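Local coordinates for aldehyde dehydrogenase (Listeria monocytogenes, PDB 3K9D), which probably oxidises an aldehyde or oxo group of its substrate, passing the electrons to NAD or NADP, at residues G406-T411 against P416-G421; V399-A404 against A410-V415; V71-F76 against N247-A252; Y82-D87 against I434-L439. All coordinates share one frame; numbering follows the deposited sequence.

Contact 1 of 4, residues G406-T411 against P416-G421; sequences GGIGAT and PALTLG
Ile408 meets the 416-421 segment with its CG2 branch, which approaches Leu420 obliquely and lies 4.0 Å from Leu420 CD1. A little farther off, Leu418 turns its own CD2 back to within 4.2 Å of the same methyl, Ile408 CG2. This choice of branch follows from chi1 of 74°: CG1 is folded between the backbone N and carbonyl carbon, while CG2 stands beside the N, trans to that carbon. The root of the side chain is close too, with Ile408 CB 3.3 Å from Ala417 O.

The bend that presents Ile408 O to the second segment is a Schellman motif after helix 403-407. Gly409 leaves the helix with a positive phi of 84°, and its N bonds back to Gly406 O. Ile408 O points across to 416-421 and accepts the amide of Ala417, with Ala417 N 3.0 Å from Ile408 O and an N-H...O angle of 160°. The same oxygen takes a CA-H...O contact from Pro416 CA at 3.3 Å, and the ring of Phe76 packs alongside. One residue back, Gly407 O, already bonded to Asn433 ND2, lies 3.7 Å from Leu420 CD2.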
loop_
_atom_site.group_PDB
_atom_site.type_symbol
_atom_site.label_atom_id
_atom_site.label_comp_id
_atom_site.label_asym_id
_atom_site.label_seq_id
_atom_site.Cartn_x
_atom_site.Cartn_y
_atom_site.Cartn_z
ATOM N N GLY A 406 4.995 22.484 9.135
ATOM C CA GLY A 406 4.820 21.385 10.079
ATOM C C GLY A 406 4.389 20.088 9.410
ATOM O O GLY A 406 4.832 19.006 9.804
ATOM N N GLY A 407 3.549 20.206 8.380
ATOM C CA GLY A 407 2.990 19.046 7.650
ATOM C C GLY A 407 4.014 18.260 6.861
ATOM O O GLY A 407 3.922 17.027 6.753
ATOM N N ILE A 408 5.004 18.969 6.325
ATOM C CA ILE A 408 6.118 18.336 5.625
ATOM C C ILE A 408 7.231 17.824 6.562
ATOM O O ILE A 408 8.138 17.143 6.118
ATOM C CB ILE A 408 6.692 19.230 4.460
ATOM C CG1 ILE A 408 7.524 20.413 4.980
ATOM C CG2 ILE A 408 5.567 19.656 3.479
ATOM C CD1 ILE A 408 8.104 21.299 3.868
ATOM N N GLY A 409 7.160 18.154 7.850
ATOM C CA GLY A 409 8.203 17.752 8.799
ATOM C C GLY A 409 9.429 18.663 8.860
ATOM O O GLY A 409 10.528 18.219 9.217
ATOM N N ALA A 410 9.249 19.936 8.504
ATOM C CA ALA A 410 10.348 20.906 8.566
ATOM C C ALA A 410 10.389 21.599 9.934
ATOM O O ALA A 410 11.458 21.793 10.502
ATOM C CB ALA A 410 10.243 21.922 7.431
ATOM N N THR A 411 9.216 21.952 10.458
ATOM C CA THR A 411 9.111 22.481 11.822
ATOM C C THR A 411 8.543 21.475 12.837
ATOM O O THR A 411 8.437 21.791 14.027
ATOM C CB THR A 411 8.293 23.792 11.900
ATOM O OG1 THR A 411 6.950 23.548 11.480
ATOM C CG2 THR A 411 8.915 24.882 11.053
ATOM N N PRO A 416 10.302 13.839 7.306
ATOM C CA PRO A 416 10.499 14.888 6.300
ATOM C C PRO A 416 10.170 14.379 4.900
ATOM O O PRO A 416 10.832 13.455 4.407
ATOM C CB PRO A 416 11.995 15.226 6.408
ATOM C CG PRO A 416 12.476 14.576 7.632
ATOM C CD PRO A 416 11.576 13.433 7.930
ATOM N N ALA A 417 9.162 14.992 4.273
ATOM C CA ALA A 417 8.633 14.513 3.001
ATOM C C ALA A 417 7.868 15.569 2.230
ATOM O O ALA A 417 7.249 16.473 2.805
ATOM C CB ALA A 417 7.734 13.274 3.214
ATOM N N LEU A 418 7.878 15.417 0.912
ATOM C CA LEU A 418 7.073 16.256 0.052
ATOM C C LEU A 418 5.969 15.457 -0.639
ATOM O O LEU A 418 5.198 16.009 -1.424
ATOM C CB LEU A 418 7.967 17.022 -0.936
ATOM C CG LEU A 418 8.855 18.074 -0.251
ATOM C CD1 LEU A 418 10.041 18.422 -1.132
ATOM C CD2 LEU A 418 8.094 19.326 0.135
ATOM N N THR A 419 5.899 14.159 -0.323
ATOM C CA THR A 419 4.740 13.314 -0.662
ATOM C C THR A 419 4.011 12.918 0.621
ATOM O O THR A 419 4.486 12.104 1.411
ATOM C CB THR A 419 5.132 12.095 -1.544
ATOM O OG1 THR A 419 5.598 12.582 -2.803
ATOM C CG2 THR A 419 3.934 11.154 -1.800
ATOM N N LEU A 420 2.860 13.547 0.815
ATOM C CA LEU A 420 2.106 13.444 2.034
ATOM C C LEU A 420 0.873 12.599 1.730
ATOM O O LEU A 420 -0.059 13.068 1.078
ATOM C CB LEU A 420 1.734 14.863 2.527
ATOM C CG LEU A 420 2.880 15.896 2.625
ATOM C CD1 LEU A 420 2.417 17.224 3.233
ATOM C CD2 LEU A 420 4.040 15.377 3.433
ATOM N N GLY A 421 0.889 11.338 2.157
ATOM C CA GLY A 421 -0.222 10.436 1.853
ATOM C C GLY A 421 -1.478 10.846 2.596
ATOM O O GLY A 421 -1.387 11.335 3.723
#

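Contact 2 of 4, residues V399-A404 against A410-V415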
loop_
_atom_site.group_PDB
_atom_site.type_symbol
_atom_site.label_atom_id
_atom_site.label_comp_id
_atom_site.label_asym_id
_atom_site.label_seq_id
_atom_site.Cartn_x
_atom_site.Cartn_y
_atom_site.Cartn_z
ATOM N N VAL A 399 0.086 20.732 15.729
ATOM C CA VAL A 399 -0.144 21.497 16.938
ATOM C C VAL A 399 0.926 22.584 17.080
ATOM O O VAL A 399 2.128 22.288 17.079
ATOM C CB VAL A 399 -0.197 20.595 18.201
ATOM C CG1 VAL A 399 -0.570 21.413 19.433
ATOM C CG2 VAL A 399 -1.200 19.432 18.011
ATOM N N ASN A 400 0.463 23.830 17.186
ATOM C CA ASN A 400 1.307 25.008 17.480
ATOM C C ASN A 400 2.493 25.168 16.525
ATOM O O ASN A 400 3.641 25.294 16.952
ATOM C CB ASN A 400 1.773 24.995 18.948
ATOM C CG ASN A 400 0.623 25.121 19.930
ATOM O OD1 ASN A 400 -0.398 25.716 19.633
ATOM N ND2 ASN A 400 0.806 24.597 21.112
ATOM N N THR A 401 2.201 25.161 15.232
ATOM C CA THR A 401 3.250 25.149 14.222
ATOM C C THR A 401 2.622 25.695 12.947
ATOM O O THR A 401 1.396 25.653 12.817
ATOM C CB THR A 401 3.884 23.698 14.053
ATOM O OG1 THR A 401 5.213 23.783 13.500
ATOM C CG2 THR A 401 3.013 22.759 13.222
ATOM N N PRO A 402 3.439 26.262 12.038
ATOM C CA PRO A 402 2.956 26.613 10.694
ATOM C C PRO A 402 2.520 25.371 9.909
ATOM O O PRO A 402 3.254 24.388 9.869
ATOM C CB PRO A 402 4.187 27.234 10.015
ATOM C CG PRO A 402 5.229 27.377 11.044
ATOM C CD PRO A 402 4.855 26.632 12.253
ATOM N N GLY A 403 1.344 25.426 9.284
ATOM C CA GLY A 403 0.784 24.280 8.536
ATOM C C GLY A 403 1.665 23.678 7.451
ATOM O O GLY A 403 1.888 22.478 7.439
ATOM N N ALA A 404 2.165 24.515 6.548
ATOM C CA ALA A 404 2.988 24.081 5.415
ATOM C C ALA A 404 4.279 23.420 5.876
ATOM O O ALA A 404 4.676 22.374 5.366
ATOM C CB ALA A 404 3.323 25.277 4.532
ATOM N N ALA A 410 9.249 19.936 8.504
ATOM C CA ALA A 410 10.348 20.906 8.566
ATOM C C ALA A 410 10.389 21.599 9.934
ATOM O O ALA A 410 11.458 21.793 10.502
ATOM C CB ALA A 410 10.243 21.922 7.431
ATOM N N THR A 411 9.216 21.952 10.458
ATOM C CA THR A 411 9.111 22.481 11.822
ATOM C C THR A 411 8.543 21.475 12.837
ATOM O O THR A 411 8.437 21.791 14.027
ATOM C CB THR A 411 8.293 23.792 11.900
ATOM O OG1 THR A 411 6.950 23.548 11.480
ATOM C CG2 THR A 411 8.915 24.882 11.053
ATOM N N THR A 412 8.185 20.280 12.378
ATOM C CA THR A 412 7.802 19.187 13.295
ATOM C C THR A 412 8.737 17.979 13.210
ATOM O O THR A 412 9.573 17.878 12.313
ATOM C CB THR A 412 6.356 18.683 13.059
ATOM O OG1 THR A 412 6.197 18.212 11.707
ATOM C CG2 THR A 412 5.327 19.759 13.388
ATOM N N ASN A 413 8.636 17.064 14.137
ATOM C CA ASN A 413 9.314 15.813 14.017
ATOM C C ASN A 413 8.645 14.710 13.185
ATOM O O ASN A 413 8.997 13.586 13.292
ATOM C CB ASN A 413 9.798 15.307 15.365
ATOM C CG ASN A 413 10.895 16.174 15.979
ATOM O OD1 ASN A 413 11.766 16.641 15.323
ATOM N ND2 ASN A 413 10.803 16.390 17.252
ATOM N N LEU A 414 7.690 15.062 12.354
ATOM C CA LEU A 414 7.142 14.129 11.361
ATOM C C LEU A 414 8.231 13.740 10.366
ATOM O O LEU A 414 9.264 14.422 10.254
ATOM C CB LEU A 414 5.963 14.744 10.606
ATOM C CG LEU A 414 4.641 15.050 11.315
ATOM C CD1 LEU A 414 3.632 15.593 10.321
ATOM C CD2 LEU A 414 4.067 13.811 12.030
ATOM N N VAL A 415 8.014 12.639 9.650
ATOM C CA VAL A 415 8.963 12.231 8.621
ATOM C C VAL A 415 9.068 13.352 7.572
ATOM O O VAL A 415 8.047 13.800 7.054
ATOM C CB VAL A 415 8.607 10.844 8.005
ATOM C CG1 VAL A 415 9.468 10.559 6.784
ATOM C CG2 VAL A 415 8.806 9.725 9.044
#
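Thr401 and Thr411 join hydroxyl to hydroxyl, linking the residues just before helix 403-407 to the loop that follows it. In this aldehyde dehydrogenase fold the first segment leaves strand 396-399, which lies at one margin of the chain's parallel sheet, and the short helix connects it to the second segment. At Val399 the strand runs parallel to a strand of the second subunit, which carries the sheet across the interface.

Thr401 makes the main contact. Its OG1 is placed trans to the backbone N by a chi1 of -157° and faces the loop, where it accepts from Thr411, with Thr401 OG1 2.7 Å from Thr411 OG1. Thr411 comes in obliquely, and its CB is 3.5 Å from Thr401 OG1. The other branch of Thr401 packs: its CG2 meets Thr412 CG2 at 3.8 Å, the two side chains crossing nearly perpendicularly. The hydroxyl of Thr412 is bonded to Gly406 O in the helix, while its CG2 faces Thr401.

Pro402, at the N-cap position, also approaches obliquely, its CD 3.8 Å from Thr411 OG1. The first turn of the helix is then held by side chains from outside: Gly403 N bonds to Glu254 OE2, and Ala404 N to Ser242 OG.

Contact 3 of 4, residues V71-F76 against N247-A252; sequences VIKNVF and NGTICA
Lys73 reaches out of helix 67-85 to Thr249 and Ile250, and both contacts of this sparse pair are made by that one side chain. It bridges two parts of the aldehyde dehydrogenase fold: a helix packed on the helices 51-62 and 121-134, and the loop running from helix 232-243 into strand 256-260 of the parallel sheet. In relatives the loop at this point of the fold carries the nucleophilic cysteine, and the loop here, with its Cys251, probably corresponds to it.

The polar part lies at the end of the lysine. Lys73 NZ is 3.5 Å from Thr249 OG1, the two side chains approaching obliquely, but the firmer partners of both groups lie just beyond. Asp246 OD2 forms a salt bridge with Lys73 NZ and also a hydrogen bond with Thr249 OG1, so one carboxylate oxygen ties the two together. Asn120 OD1 takes a further hydrogen bond from the ammonium group, which is therefore well provided for although buried, and the nearby carboxylate would be expected to favour its charged form.

The apolar part is looser. The lysine chain bends at chi3 (74°), and its methylenes run past the end of Ile250 rather than pressing onto it. Lys73 CE comes to 4.4 Å from Ile250 CG1. Farther up the chain, Lys73 CG stands at the same 4.4 Å from Ile250 CD1.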
loop_
_atom_site.group_PDB
_atom_site.type_symbol
_atom_site.label_atom_id
_atom_site.label_comp_id
_atom_site.label_asym_id
_atom_site.label_seq_id
_atom_site.Cartn_x
_atom_site.Cartn_y
_atom_site.Cartn_z
ATOM N N VAL A 71 14.230 28.194 -2.452
ATOM C CA VAL A 71 15.595 27.825 -2.021
ATOM C C VAL A 71 15.522 27.000 -0.733
ATOM O O VAL A 71 16.155 25.953 -0.630
ATOM C CB VAL A 71 16.551 29.051 -1.852
ATOM C CG1 VAL A 71 17.902 28.643 -1.246
ATOM C CG2 VAL A 71 16.788 29.758 -3.162
ATOM N N ILE A 72 14.730 27.464 0.229
ATOM C CA ILE A 72 14.450 26.728 1.475
ATOM C C ILE A 72 13.861 25.318 1.208
ATOM O O ILE A 72 14.241 24.341 1.865
ATOM C CB ILE A 72 13.525 27.569 2.414
ATOM C CG1 ILE A 72 14.249 28.843 2.887
ATOM C CG2 ILE A 72 13.064 26.774 3.638
ATOM C CD1 ILE A 72 13.301 29.948 3.314
ATOM N N LYS A 73 12.979 25.220 0.214
ATOM C CA LYS A 73 12.351 23.933 -0.151
ATOM C C LYS A 73 13.379 22.997 -0.745
ATOM O O LYS A 73 13.328 21.783 -0.536
ATOM C CB LYS A 73 11.229 24.152 -1.151
ATOM C CG LYS A 73 10.014 24.836 -0.570
ATOM C CD LYS A 73 9.164 25.444 -1.664
ATOM C CE LYS A 73 8.415 24.387 -2.423
ATOM N NZ LYS A 73 7.470 24.968 -3.407
ATOM N N ASN A 74 14.312 23.580 -1.485
ATOM C CA ASN A 74 15.428 22.834 -2.045
ATOM C C ASN A 74 16.399 22.372 -0.982
ATOM O O ASN A 74 16.907 21.251 -1.069
ATOM C CB ASN A 74 16.109 23.629 -3.151
ATOM C CG ASN A 74 15.411 23.470 -4.483
ATOM O OD1 ASN A 74 14.592 22.580 -4.657
ATOM N ND2 ASN A 74 15.756 24.318 -5.445
ATOM N N VAL A 75 16.610 23.219 0.039
ATOM C CA VAL A 75 17.386 22.879 1.248
ATOM C C VAL A 75 16.724 21.755 2.050
ATOM O O VAL A 75 17.399 20.826 2.514
ATOM C CB VAL A 75 17.615 24.141 2.173
ATOM C CG1 VAL A 75 18.175 23.762 3.543
ATOM C CG2 VAL A 75 18.552 25.122 1.511
ATOM N N PHE A 76 15.415 21.876 2.240
ATOM C CA PHE A 76 14.633 20.882 2.956
ATOM C C PHE A 76 14.731 19.523 2.259
ATOM O O PHE A 76 15.136 18.549 2.877
ATOM C CB PHE A 76 13.169 21.327 3.109
ATOM C CG PHE A 76 12.277 20.265 3.671
ATOM C CD1 PHE A 76 12.292 19.982 5.029
ATOM C CD2 PHE A 76 11.422 19.546 2.839
ATOM C CE1 PHE A 76 11.487 18.981 5.546
ATOM C CE2 PHE A 76 10.610 18.554 3.350
ATOM C CZ PHE A 76 10.645 18.266 4.702
ATOM N N ASN A 247 4.070 31.865 -1.691
ATOM C CA ASN A 247 2.671 32.249 -1.980
ATOM C C ASN A 247 1.653 31.082 -1.892
ATOM O O ASN A 247 0.758 30.981 -2.722
ATOM C CB ASN A 247 2.553 32.964 -3.345
ATOM C CG ASN A 247 3.489 34.165 -3.479
ATOM O OD1 ASN A 247 3.680 34.917 -2.538
ATOM N ND2 ASN A 247 4.050 34.349 -4.659
ATOM N N GLY A 248 1.827 30.196 -0.911
ATOM C CA GLY A 248 0.841 29.139 -0.599
ATOM C C GLY A 248 0.818 27.868 -1.450
ATOM O O GLY A 248 -0.208 27.181 -1.518
ATOM N N THR A 249 1.938 27.537 -2.096
ATOM C CA THR A 249 2.007 26.355 -2.984
ATOM C C THR A 249 2.052 24.986 -2.308
ATOM O O THR A 249 1.804 23.965 -2.949
ATOM C CB THR A 249 3.253 26.404 -3.890
ATOM O OG1 THR A 249 4.401 26.611 -3.067
ATOM C CG2 THR A 249 3.137 27.512 -4.921
ATOM N N ILE A 250 2.416 24.953 -1.034
ATOM C CA ILE A 250 2.499 23.702 -0.293
ATOM C C ILE A 250 1.099 23.314 0.194
ATOM O O ILE A 250 0.374 24.152 0.728
ATOM C CB ILE A 250 3.550 23.821 0.856
ATOM C CG1 ILE A 250 4.960 24.006 0.254
ATOM C CG2 ILE A 250 3.536 22.590 1.783
ATOM C CD1 ILE A 250 6.046 24.283 1.270
ATOM N N CYS A 251 0.726 22.043 -0.003
ATOM C CA CYS A 251 -0.622 21.510 0.300
ATOM C C CYS A 251 -0.980 21.379 1.785
ATOM O O CYS A 251 -2.161 21.314 2.136
ATOM C CB CYS A 251 -0.772 20.132 -0.347
ATOM S SG CYS A 251 0.580 19.032 0.120
ATOM N N ALA A 252 0.031 21.328 2.652
ATOM C CA ALA A 252 -0.187 21.255 4.098
ATOM C C ALA A 252 -0.430 22.645 4.757
ATOM O O ALA A 252 -0.726 22.739 5.953
ATOM C CB ALA A 252 0.955 20.517 4.766
#

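Contact 4 of 4, residues Y82-D87 against I434-L439; sequences YNYIKD and IGPENL
Ile85 and Pro436 form the close half of this contact. The CG2 methyl of Ile85 meets the proline ring at two carbons, 3.7 Å from Pro436 CG and 3.9 Å from Pro436 CD, with the two side chains nearly at right angles. With a chi1 of 75°, CG1 is folded between the backbone N and the carbonyl carbon, and CG2 stands beside the N and faces the proline. Around this pair the packing continues: Val40 of helix 33-49 touches Ile85, while Ile131 and Lys134 of helix 121-134 touch Pro436.

Pro436 opens a short 3-10 turn, 436-438, which packs against the C-terminal part of helix 67-85 just before the chain enters strand 440-447. The turn is tied from within. Asn438 folds back so that its OD1 receives the amide of Gly435, with Gly435 N 3.1 Å from Asn438 OD1, and the backbone pair Asn438 N to Gly435 O closes the same loop.

Toward the water the contact thins out. Tyr84 approaches the proline ring obliquely, Tyr84 CE2 standing 4.2 Å from Pro436 CD. Beyond it the phenol oxygen is hydrogen-bonded to a water, Tyr84 OH to water O 2.8 Å, which sits at the edge of the ring and in its plane. That water also accepts a weak bond from the backbone of Glu437, with Glu437 N at 3.5 Å from the water O, while the glutamate itself is exposed.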
loop_
_atom_site.group_PDB
_atom_site.type_symbol
_atom_site.label_atom_id
_atom_site.label_comp_id
_atom_site.label_asym_id
_atom_site.label_seq_id
_atom_site.Cartn_x
_atom_site.Cartn_y
_atom_site.Cartn_z
ATOM N N TYR A 82 17.981 14.028 3.703
ATOM C CA TYR A 82 19.245 13.329 3.893
ATOM C C TYR A 82 19.568 13.024 5.358
ATOM O O TYR A 82 19.918 11.895 5.685
ATOM C CB TYR A 82 20.422 14.069 3.224
ATOM C CG TYR A 82 21.726 13.359 3.444
ATOM C CD1 TYR A 82 21.971 12.132 2.827
ATOM C CD2 TYR A 82 22.692 13.872 4.308
ATOM C CE1 TYR A 82 23.145 11.441 3.047
ATOM C CE2 TYR A 82 23.881 13.177 4.538
ATOM C CZ TYR A 82 24.098 11.961 3.898
ATOM O OH TYR A 82 25.262 11.249 4.101
ATOM N N ASN A 83 19.437 14.017 6.236
ATOM C CA ASN A 83 19.718 13.797 7.659
ATOM C C ASN A 83 18.768 12.797 8.334
ATOM O O ASN A 83 19.166 12.113 9.271
ATOM C CB ASN A 83 19.758 15.119 8.435
ATOM C CG ASN A 83 21.144 15.748 8.455
ATOM O OD1 ASN A 83 22.154 15.108 8.123
ATOM N ND2 ASN A 83 21.200 17.009 8.856
ATOM N N TYR A 84 17.526 12.714 7.851
ATOM C CA TYR A 84 16.588 11.687 8.317
ATOM C C TYR A 84 16.940 10.279 7.791
ATOM O O TYR A 84 16.782 9.287 8.515
ATOM C CB TYR A 84 15.133 12.067 7.973
ATOM C CG TYR A 84 14.158 10.899 7.998
ATOM C CD1 TYR A 84 13.714 10.352 9.203
ATOM C CD2 TYR A 84 13.688 10.344 6.812
ATOM C CE1 TYR A 84 12.826 9.269 9.221
ATOM C CE2 TYR A 84 12.818 9.261 6.814
ATOM C CZ TYR A 84 12.386 8.730 8.018
ATOM O OH TYR A 84 11.513 7.659 8.009
ATOM N N ILE A 85 17.428 10.196 6.551
ATOM C CA ILE A 85 17.648 8.891 5.895
ATOM C C ILE A 85 19.058 8.298 5.999
ATOM O O ILE A 85 19.214 7.089 5.859
ATOM C CB ILE A 85 17.161 8.850 4.389
ATOM C CG1 ILE A 85 18.119 9.592 3.440
ATOM C CG2 ILE A 85 15.746 9.349 4.253
ATOM C CD1 ILE A 85 17.689 9.568 1.975
ATOM N N LYS A 86 20.073 9.128 6.257
ATOM C CA LYS A 86 21.478 8.678 6.193
ATOM C C LYS A 86 21.863 7.422 7.021
ATOM O O LYS A 86 22.679 6.614 6.576
ATOM C CB LYS A 86 22.445 9.845 6.482
ATOM C CG LYS A 86 22.494 10.363 7.916
ATOM C CD LYS A 86 23.653 11.358 8.071
ATOM C CE LYS A 86 24.100 11.508 9.528
ATOM N NZ LYS A 86 23.059 12.123 10.410
ATOM N N ASP A 87 21.276 7.253 8.206
ATOM C CA ASP A 87 21.656 6.145 9.089
ATOM C C ASP A 87 20.625 5.006 9.144
ATOM O O ASP A 87 20.805 4.026 9.877
ATOM C CB ASP A 87 21.980 6.661 10.495
ATOM C CG ASP A 87 23.235 7.524 10.530
ATOM O OD1 ASP A 87 24.186 7.233 9.775
ATOM O OD2 ASP A 87 23.276 8.487 11.320
ATOM N N ILE A 434 5.923 10.047 3.179
ATOM C CA ILE A 434 6.591 8.852 2.721
ATOM C C ILE A 434 8.090 9.010 2.509
ATOM O O ILE A 434 8.600 10.115 2.242
ATOM C CB ILE A 434 5.824 8.095 1.603
ATOM C CG1 ILE A 434 6.026 8.717 0.236
ATOM C CG2 ILE A 434 4.366 7.875 1.993
ATOM C CD1 ILE A 434 6.927 7.847 -0.596
ATOM N N GLY A 435 8.778 7.898 2.747
ATOM C CA GLY A 435 10.228 7.830 2.684
ATOM C C GLY A 435 10.651 6.435 2.296
ATOM O O GLY A 435 9.861 5.700 1.705
ATOM N N PRO A 436 11.896 6.053 2.645
ATOM C CA PRO A 436 12.505 4.750 2.318
ATOM C C PRO A 436 11.655 3.533 2.673
ATOM O O PRO A 436 11.527 2.618 1.864
ATOM C CB PRO A 436 13.790 4.759 3.146
ATOM C CG PRO A 436 14.169 6.195 3.177
ATOM C CD PRO A 436 12.847 6.915 3.372
ATOM N N GLU A 437 11.046 3.558 3.857
ATOM C CA GLU A 437 10.272 2.434 4.381
ATOM C C GLU A 437 8.950 2.163 3.658
ATOM O O GLU A 437 8.293 1.159 3.930
ATOM C CB GLU A 437 10.045 2.612 5.892
ATOM C CG GLU A 437 11.309 2.396 6.729
ATOM C CD GLU A 437 11.083 2.521 8.228
ATOM O OE1 GLU A 437 12.081 2.686 8.956
ATOM O OE2 GLU A 437 9.922 2.453 8.691
ATOM N N ASN A 438 8.564 3.055 2.747
ATOM C CA ASN A 438 7.429 2.833 1.849
ATOM C C ASN A 438 7.862 2.355 0.463
ATOM O O ASN A 438 7.030 2.194 -0.443
ATOM C CB ASN A 438 6.624 4.124 1.689
ATOM C CG ASN A 438 6.203 4.716 3.014
ATOM O OD1 ASN A 438 6.904 5.549 3.570
ATOM N ND2 ASN A 438 5.073 4.267 3.537
ATOM N N LEU A 439 9.171 2.172 0.294
ATOM C CA LEU A 439 9.764 1.877 -1.006
ATOM C C LEU A 439 10.662 0.641 -0.993
ATOM O O LEU A 439 11.521 0.472 -1.859
ATOM C CB LEU A 439 10.516 3.101 -1.544
ATOM C CG LEU A 439 9.588 4.294 -1.818
ATOM C CD1 LEU A 439 10.391 5.569 -1.794
ATOM C CD2 LEU A 439 8.804 4.127 -3.148
HETATM O O HOH W 1 10.173 6.139 6.023
#

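Contacts 1 and 2 are neighbours, their centres about 8 Å apart. They share Ala410 and Thr411 as well as helix 403-407, and both touch the second subunit. Contacts 3 and 4 both use helix 67-85, yet their centres are about 19 Å apart and they do not touch. Phe76 and Tyr84 of that helix instead each reach Pro416; the centre of contact 1 is about 10 Å from that of contact 3 and about 12 Å from that of contact 4. Along the chain, contact 3 closes first, contact 2 opens at 399-404, contact 1 follows, overlapping it at 410-411, and 434-439 closes contact 4. Helix 67-85 thus lies against both 408-416 and 434-439.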